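PDB 3F4W: putative hexulose 6 phosphate synthase from Salmonella typhimurium, which is of unknown function but folds as a closed eight-stranded beta/alpha barrel of the orotidine 5'-phosphate decarboxylase/HUMPS family. Local coordinates for residues 72-77 with 97-102; 91-96 with 124-129; 16-21 with 188-193. All blocks are in the same frame, centred on the assembly; numbering follows the deposited sequence.

Interaction 1 of 3, residues 72-77 with 97-102; sequences LLFDAG and RAAKEA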
# COMPACT_ATOMS: atom_id res chain seq x y z
N LEU A 72 13.74 -1.65 -4.24
CA LEU A 72 13.71 -0.23 -4.55
C LEU A 72 13.90 0.59 -3.27
O LEU A 72 14.64 1.58 -3.25
CB LEU A 72 12.38 0.13 -5.21
CG LEU A 72 12.14 1.62 -5.42
CD1 LEU A 72 13.08 2.13 -6.49
CD2 LEU A 72 10.69 1.86 -5.81
N LEU A 73 13.21 0.18 -2.22
CA LEU A 73 13.23 0.88 -0.94
C LEU A 73 14.57 0.71 -0.23
O LEU A 73 15.12 1.67 0.31
CB LEU A 73 12.10 0.35 -0.06
CG LEU A 73 10.75 1.09 -0.02
CD1 LEU A 73 10.62 2.15 -1.09
CD2 LEU A 73 9.59 0.09 -0.07
N PHE A 74 15.08 -0.52 -0.22
CA PHE A 74 16.35 -0.80 0.44
C PHE A 74 17.50 -0.11 -0.29
O PHE A 74 18.37 0.48 0.35
CB PHE A 74 16.60 -2.30 0.54
CG PHE A 74 15.74 -3.00 1.55
CD1 PHE A 74 15.63 -2.49 2.84
CD2 PHE A 74 15.06 -4.16 1.23
CE1 PHE A 74 14.84 -3.12 3.78
CE2 PHE A 74 14.27 -4.80 2.16
CZ PHE A 74 14.16 -4.28 3.44
N ASP A 75 17.48 -0.17 -1.62
CA ASP A 75 18.47 0.53 -2.42
C ASP A 75 18.51 2.02 -2.09
O ASP A 75 19.55 2.66 -2.19
CB ASP A 75 18.19 0.35 -3.92
CG ASP A 75 18.58 -1.03 -4.43
OD1 ASP A 75 19.21 -1.79 -3.66
OD2 ASP A 75 18.26 -1.35 -5.59
N ALA A 76 17.36 2.56 -1.71
CA ALA A 76 17.25 3.99 -1.42
C ALA A 76 17.80 4.35 -0.04
O ALA A 76 17.91 5.53 0.29
CB ALA A 76 15.81 4.44 -1.54
N GLY A 77 18.11 3.35 0.76
CA GLY A 77 18.69 3.59 2.07
C GLY A 77 17.85 3.14 3.26
O GLY A 77 18.29 3.22 4.40
N ARG A 97 13.18 -12.02 1.31
CA ARG A 97 14.32 -12.38 0.48
C ARG A 97 15.11 -11.13 0.08
O ARG A 97 16.33 -11.12 0.14
CB ARG A 97 13.88 -13.15 -0.76
CG ARG A 97 15.00 -13.96 -1.36
CD ARG A 97 15.67 -14.80 -0.28
NE ARG A 97 16.96 -15.33 -0.71
CZ ARG A 97 18.12 -14.71 -0.53
NH1 ARG A 97 18.15 -13.52 0.07
NH2 ARG A 97 19.24 -15.26 -0.96
N ALA A 98 14.40 -10.08 -0.31
CA ALA A 98 15.04 -8.82 -0.67
C ALA A 98 15.78 -8.21 0.53
O ALA A 98 16.86 -7.64 0.38
CB ALA A 98 14.02 -7.83 -1.22
N ALA A 99 15.19 -8.34 1.71
CA ALA A 99 15.81 -7.85 2.93
C ALA A 99 17.11 -8.60 3.22
O ALA A 99 18.13 -7.99 3.55
CB ALA A 99 14.86 -7.97 4.11
N LYS A 100 17.08 -9.92 3.09
CA LYS A 100 18.26 -10.74 3.35
C LYS A 100 19.41 -10.35 2.43
O LYS A 100 20.55 -10.24 2.87
CB LYS A 100 17.94 -12.23 3.19
CG LYS A 100 16.88 -12.76 4.14
CD LYS A 100 17.34 -12.70 5.59
CE LYS A 100 16.34 -13.39 6.51
NZ LYS A 100 16.70 -13.26 7.95
N GLU A 101 19.11 -10.15 1.15
CA GLU A 101 20.13 -9.72 0.20
C GLU A 101 20.79 -8.43 0.66
O GLU A 101 21.99 -8.24 0.47
CB GLU A 101 19.52 -9.53 -1.19
CG GLU A 101 18.95 -10.80 -1.79
CD GLU A 101 18.06 -10.54 -2.99
OE1 GLU A 101 18.21 -9.48 -3.63
OE2 GLU A 101 17.21 -11.41 -3.29
N ALA A 102 20.00 -7.56 1.28
CA ALA A 102 20.47 -6.23 1.67
C ALA A 102 21.00 -6.21 3.10
O ALA A 102 21.54 -5.20 3.55
CB ALA A 102 19.35 -5.22 1.51

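Interaction 2 of 3, residues 91-96 with 124-129; sequences TIQSCI and EEAGAD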
# COMPACT_ATOMS: atom_id res chain seq x y z
N THR A 91 4.26 -13.02 -1.23
CA THR A 91 4.72 -11.63 -1.20
C THR A 91 5.56 -11.35 0.04
O THR A 91 6.59 -10.69 -0.04
CB THR A 91 3.52 -10.66 -1.27
OG1 THR A 91 2.85 -10.82 -2.53
CG2 THR A 91 3.97 -9.22 -1.12
N ILE A 92 5.12 -11.85 1.18
CA ILE A 92 5.88 -11.66 2.41
C ILE A 92 7.27 -12.27 2.25
O ILE A 92 8.27 -11.67 2.62
CB ILE A 92 5.15 -12.23 3.62
CG1 ILE A 92 3.98 -11.32 3.98
CG2 ILE A 92 6.11 -12.39 4.80
CD1 ILE A 92 3.09 -11.85 5.06
N GLN A 93 7.32 -13.46 1.67
CA GLN A 93 8.58 -14.15 1.47
C GLN A 93 9.51 -13.45 0.46
O GLN A 93 10.73 -13.49 0.61
CB GLN A 93 8.33 -15.61 1.06
CG GLN A 93 7.66 -16.43 2.15
CD GLN A 93 7.59 -17.91 1.83
OE1 GLN A 93 7.95 -18.75 2.66
NE2 GLN A 93 7.13 -18.23 0.62
N SER A 94 8.93 -12.82 -0.56
CA SER A 94 9.70 -12.07 -1.55
C SER A 94 10.34 -10.85 -0.90
O SER A 94 11.50 -10.54 -1.16
CB SER A 94 8.82 -11.62 -2.71
OG SER A 94 8.51 -12.70 -3.57
N CYS A 95 9.56 -10.15 -0.08
CA CYS A 95 10.07 -9.00 0.66
C CYS A 95 11.24 -9.42 1.54
O CYS A 95 12.29 -8.78 1.54
CB CYS A 95 8.97 -8.36 1.51
SG CYS A 95 7.64 -7.62 0.54
N ILE A 96 11.05 -10.49 2.31
CA ILE A 96 12.09 -10.98 3.22
C ILE A 96 13.35 -11.41 2.47
O ILE A 96 14.47 -11.17 2.93
CB ILE A 96 11.57 -12.13 4.08
CG1 ILE A 96 10.47 -11.63 5.01
CG2 ILE A 96 12.71 -12.74 4.88
CD1 ILE A 96 9.81 -12.74 5.82
N GLU A 124 5.25 -16.76 11.08
CA GLU A 124 6.50 -17.12 11.74
C GLU A 124 7.11 -18.37 11.13
O GLU A 124 8.32 -18.43 10.91
CB GLU A 124 6.28 -17.31 13.25
CG GLU A 124 6.14 -16.01 14.01
CD GLU A 124 6.46 -16.16 15.48
OE1 GLU A 124 7.60 -15.85 15.88
OE2 GLU A 124 5.57 -16.60 16.23
N GLU A 125 6.29 -19.37 10.85
CA GLU A 125 6.80 -20.59 10.26
C GLU A 125 7.20 -20.36 8.80
O GLU A 125 7.92 -21.16 8.20
CB GLU A 125 5.79 -21.74 10.39
CG GLU A 125 4.52 -21.55 9.60
CD GLU A 125 3.49 -22.64 9.88
OE1 GLU A 125 3.33 -23.01 11.06
OE2 GLU A 125 2.85 -23.12 8.92
N ALA A 126 6.74 -19.24 8.24
CA ALA A 126 7.10 -18.86 6.87
C ALA A 126 8.38 -18.03 6.83
O ALA A 126 8.93 -17.78 5.76
CB ALA A 126 5.95 -18.12 6.20
N GLY A 127 8.84 -17.60 8.00
CA GLY A 127 10.11 -16.90 8.10
C GLY A 127 10.05 -15.48 8.65
O GLY A 127 11.08 -14.84 8.84
N ALA A 128 8.84 -14.98 8.89
CA ALA A 128 8.68 -13.61 9.37
C ALA A 128 9.29 -13.44 10.76
O ALA A 128 9.01 -14.20 11.68
CB ALA A 128 7.22 -13.19 9.36
N ASP A 129 10.11 -12.40 10.88
CA ASP A 129 11.03 -12.21 11.99
C ASP A 129 10.60 -11.06 12.89
O ASP A 129 11.01 -10.96 14.04
CB ASP A 129 12.41 -11.89 11.41
CG ASP A 129 13.53 -12.49 12.21
OD1 ASP A 129 13.37 -12.66 13.44
OD2 ASP A 129 14.58 -12.80 11.61

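Interaction 3 of 3, residues 16-21 with 188-193; sequences MVFMDK and SAITHA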
# COMPACT_ATOMS: atom_id res chain seq x y z
N MET A 16 12.15 17.52 7.23
CA MET A 16 13.56 17.84 7.47
C MET A 16 13.70 18.85 8.60
O MET A 16 14.61 18.75 9.43
CB MET A 16 14.22 18.37 6.19
CG MET A 16 14.22 17.37 5.05
SD MET A 16 15.23 15.92 5.40
CE MET A 16 16.82 16.46 4.79
N VAL A 17 12.80 19.82 8.64
CA VAL A 17 12.79 20.81 9.70
C VAL A 17 12.31 20.21 11.02
O VAL A 17 12.90 20.46 12.07
CB VAL A 17 11.88 22.00 9.34
CG1 VAL A 17 11.57 22.81 10.58
CG2 VAL A 17 12.54 22.86 8.27
N PHE A 18 11.25 19.41 10.95
CA PHE A 18 10.66 18.83 12.16
C PHE A 18 11.59 17.86 12.87
O PHE A 18 11.65 17.84 14.10
CB PHE A 18 9.33 18.13 11.83
CG PHE A 18 8.63 17.57 13.04
CD1 PHE A 18 7.82 18.38 13.82
CD2 PHE A 18 8.78 16.24 13.39
CE1 PHE A 18 7.17 17.86 14.93
CE2 PHE A 18 8.14 15.72 14.50
CZ PHE A 18 7.33 16.53 15.27
N MET A 19 12.31 17.04 12.11
CA MET A 19 13.19 16.03 12.70
C MET A 19 14.27 16.64 13.60
O MET A 19 14.66 16.03 14.59
CB MET A 19 13.83 15.15 11.62
CG MET A 19 12.91 14.06 11.09
SD MET A 19 12.09 13.10 12.38
CE MET A 19 13.47 12.54 13.38
N ASP A 20 14.74 17.83 13.26
CA ASP A 20 15.76 18.50 14.06
C ASP A 20 15.27 18.75 15.49
O ASP A 20 16.08 18.92 16.41
CB ASP A 20 16.20 19.81 13.41
CG ASP A 20 17.12 19.59 12.23
OD1 ASP A 20 17.20 20.49 11.36
OD2 ASP A 20 17.76 18.52 12.18
N LYS A 21 13.96 18.77 15.67
CA LYS A 21 13.38 19.04 16.98
C LYS A 21 13.39 17.83 17.90
O LYS A 21 13.37 17.98 19.12
CB LYS A 21 11.93 19.53 16.83
CG LYS A 21 11.76 20.89 16.17
CD LYS A 21 10.30 21.30 16.24
CE LYS A 21 10.09 22.76 15.91
NZ LYS A 21 10.11 23.00 14.45
N SER A 188 1.20 10.87 15.49
CA SER A 188 0.42 12.08 15.75
C SER A 188 0.70 12.74 17.10
O SER A 188 0.74 13.96 17.20
CB SER A 188 -1.07 11.77 15.61
OG SER A 188 -1.85 12.93 15.84
N ALA A 189 0.87 11.93 18.14
CA ALA A 189 1.11 12.48 19.48
C ALA A 189 2.29 13.44 19.47
O ALA A 189 2.31 14.43 20.20
CB ALA A 189 1.33 11.35 20.48
N ILE A 190 3.27 13.14 18.62
CA ILE A 190 4.47 13.97 18.52
C ILE A 190 4.40 15.00 17.40
O ILE A 190 4.73 16.17 17.60
CB ILE A 190 5.74 13.09 18.33
CG1 ILE A 190 6.03 12.31 19.62
CG2 ILE A 190 6.93 13.95 17.93
CD1 ILE A 190 7.06 11.20 19.46
N THR A 191 3.95 14.59 16.22
CA THR A 191 3.95 15.49 15.07
C THR A 191 2.95 16.64 15.22
O THR A 191 3.16 17.73 14.69
CB THR A 191 3.72 14.75 13.74
OG1 THR A 191 2.49 14.02 13.80
CG2 THR A 191 4.86 13.78 13.46
N HIS A 192 1.87 16.40 15.96
CA HIS A 192 0.86 17.43 16.19
C HIS A 192 0.99 18.05 17.58
O HIS A 192 0.10 18.78 18.02
CB HIS A 192 -0.55 16.86 16.01
CG HIS A 192 -0.88 16.51 14.60
ND1 HIS A 192 -0.81 17.41 13.56
CD2 HIS A 192 -1.31 15.35 14.05
CE1 HIS A 192 -1.17 16.82 12.44
NE2 HIS A 192 -1.48 15.57 12.70
N ALA A 193 2.09 17.75 18.26
CA ALA A 193 2.31 18.29 19.60
C ALA A 193 2.66 19.77 19.53
O ALA A 193 3.37 20.21 18.63
CB ALA A 193 3.42 17.52 20.30

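Interaction 1 of 3, residues 72-77 with 97-102
Phe74, near the end of helix 66-75, brings its ring obliquely against the alanine-lined flank of helix 89-102, and apolar packing carries the whole contact. The CE2 and CZ atoms do most of the touching: CE2 of Phe74 rests 3.5 Å from CA of Ala99, and the same CE2 lies 3.8 Å from the Ala99 CB. CZ reaches that methyl group equally closely, so Ala99 meets one corner of the ring with both its backbone and its side chain. The ring is carried there by a chi1 of -73°, which sets CG beside the backbone N and opposite the carbonyl carbon.

A second apolar touch is made nearer the backbone, where CB of Phe74 and CB of Ala102 stand 4.1 Å apart. The two segments come closest here, 6.9 Å between the CA atoms of Phe74 and Ala102, a separation that small alanine side chains allow.

Polar groups enter only as packing surface: CD2 of Phe74 lies 4.0 Å from Ala98 O, and no hydrogen bond joins the two segments. Immediately beyond Phe74 the chain turns off in a Schellman motif, in which Gly77, with positive phi, donates its N to Phe74 O at 2.9 Å; the same carbonyl oxygen also accepts a bond from Lys104.

The contact thus joins two successive helices on the outside of the barrel. Phe74 also packs inward on Val81 of strand 80-84, which runs between these helices in sequence, while Ala98 continues the helix pairing toward His67 and Ser70.

Interaction 2 of 3, residues 91-96 with 124-129
This is a small, largely apolar surface contact between neighbouring outer helices of a TIM barrel: the middle of helix 89-102 meets the end of helix 116-126 and the turn that leads from it into strand 130-134. It buries 178 Å² in all, with the more sheltered part toward the barrel and the exposed part at Gln93.

On the sheltered side Ile96 points at the turn and touches it with the end of its longer branch. With CG1 opposite the carbonyl carbon (chi1 -65°) and the chain extended beyond it (chi2 175°), CD1 projects across the gap to lie 3.8 Å from CA of Ala128. The methyl group of Ala128 is a little farther off, 4.4 Å between its CB and Ile96 CD1, so the isoleucine packs more closely on backbone than on side chain. Ala128 and Ile96 also rest on strand 105-109, at Val108 and Val106 respectively, which ties the helix pair to the sheet beneath it.

The turn itself is a Schellman motif. Gly127 takes up positive phi and its N is bonded to Glu124 O at 3.1 Å; the turn places Ala128 within reach of Ile96 CD1. The Glu124 carboxylate accepts hydrogen bonds from the backbone N-H groups of Arg158, Lys159 and Ala160 in the same chain.

Toward solvent, the methyl group of Ala126 points at helix 89-102. The Gln93 side chain, extended beyond CG, reaches toward the last turn of helix 116-126 near Ala126, with Gln93 CG 4.1 Å from Ala126 O.

Interaction 3 of 3, residues 16-21 with 188-193
Phe18 of helix 12-22 drives the end of its ring against the short helix 188-191, and that single aromatic group supplies everything that residues 16-21 contribute to the contact. The close part lies at the far end of the ring. CZ of Phe18 is 3.5 Å from Ile190 O, which lies at the ring edge near its plane, and also 3.5 Å from CA of Thr191, which approaches obliquely. The CG2 branch of Ile190 also meets the ring at its edge, in plane, 3.7 Å from Phe18 CZ, while the rest of that side chain leads away toward Leu5 of strand 2-7. The ring reaches so far because CG stands opposite the backbone N (chi1 -177°), extending the side chain straight out from its helix; it crosses the side chains of Ile190 and Thr191 at about a right angle.

Packing is looser at the Thr191 side chain, which is partly exposed. It offers its methyl group at 4.0 Å, measured from CG2 to Phe18 CE2, and its chi1 of 57° turns OG1 away from the ring, where it is hydrogen-bonded to Gly187 O. No hydrogen bond crosses between the segments, and the CA atoms of Phe18 and Thr191 remain 8.0 Å apart, so the helices are bridged by the ring rather than packed backbone to backbone. Leu10 and Pro196 add further packing around Phe18.

The contact brings the first outer helix together with the short helix that follows strand 183-186, the last of the barrel. Such a meeting of chain beginning and chain end accompanies ring closure in a TIM barrel, where the first and eighth strands are neighbours.

Overall arrangement
Interactions 1 and 2 share helix 89-102, which has one flank on helix 66-75 and another on the end of helix 116-126. Their centres are 14 Å apart, and they touch lightly where Lys100 approaches Asp129. Together they link three consecutive outer helices of the barrel. Interaction 3 lies apart, joining early and late parts of the chain; its centre is 27 Å from that of interaction 1 and 32 Å from that of interaction 2, which sits across the chain's centre. A malonate ion, probably from the crystallisation liquor, is hydrogen-bonded to Ser188 N, within segment 188-193 of interaction 3, whereas interactions 1 and 2 border the second subunit.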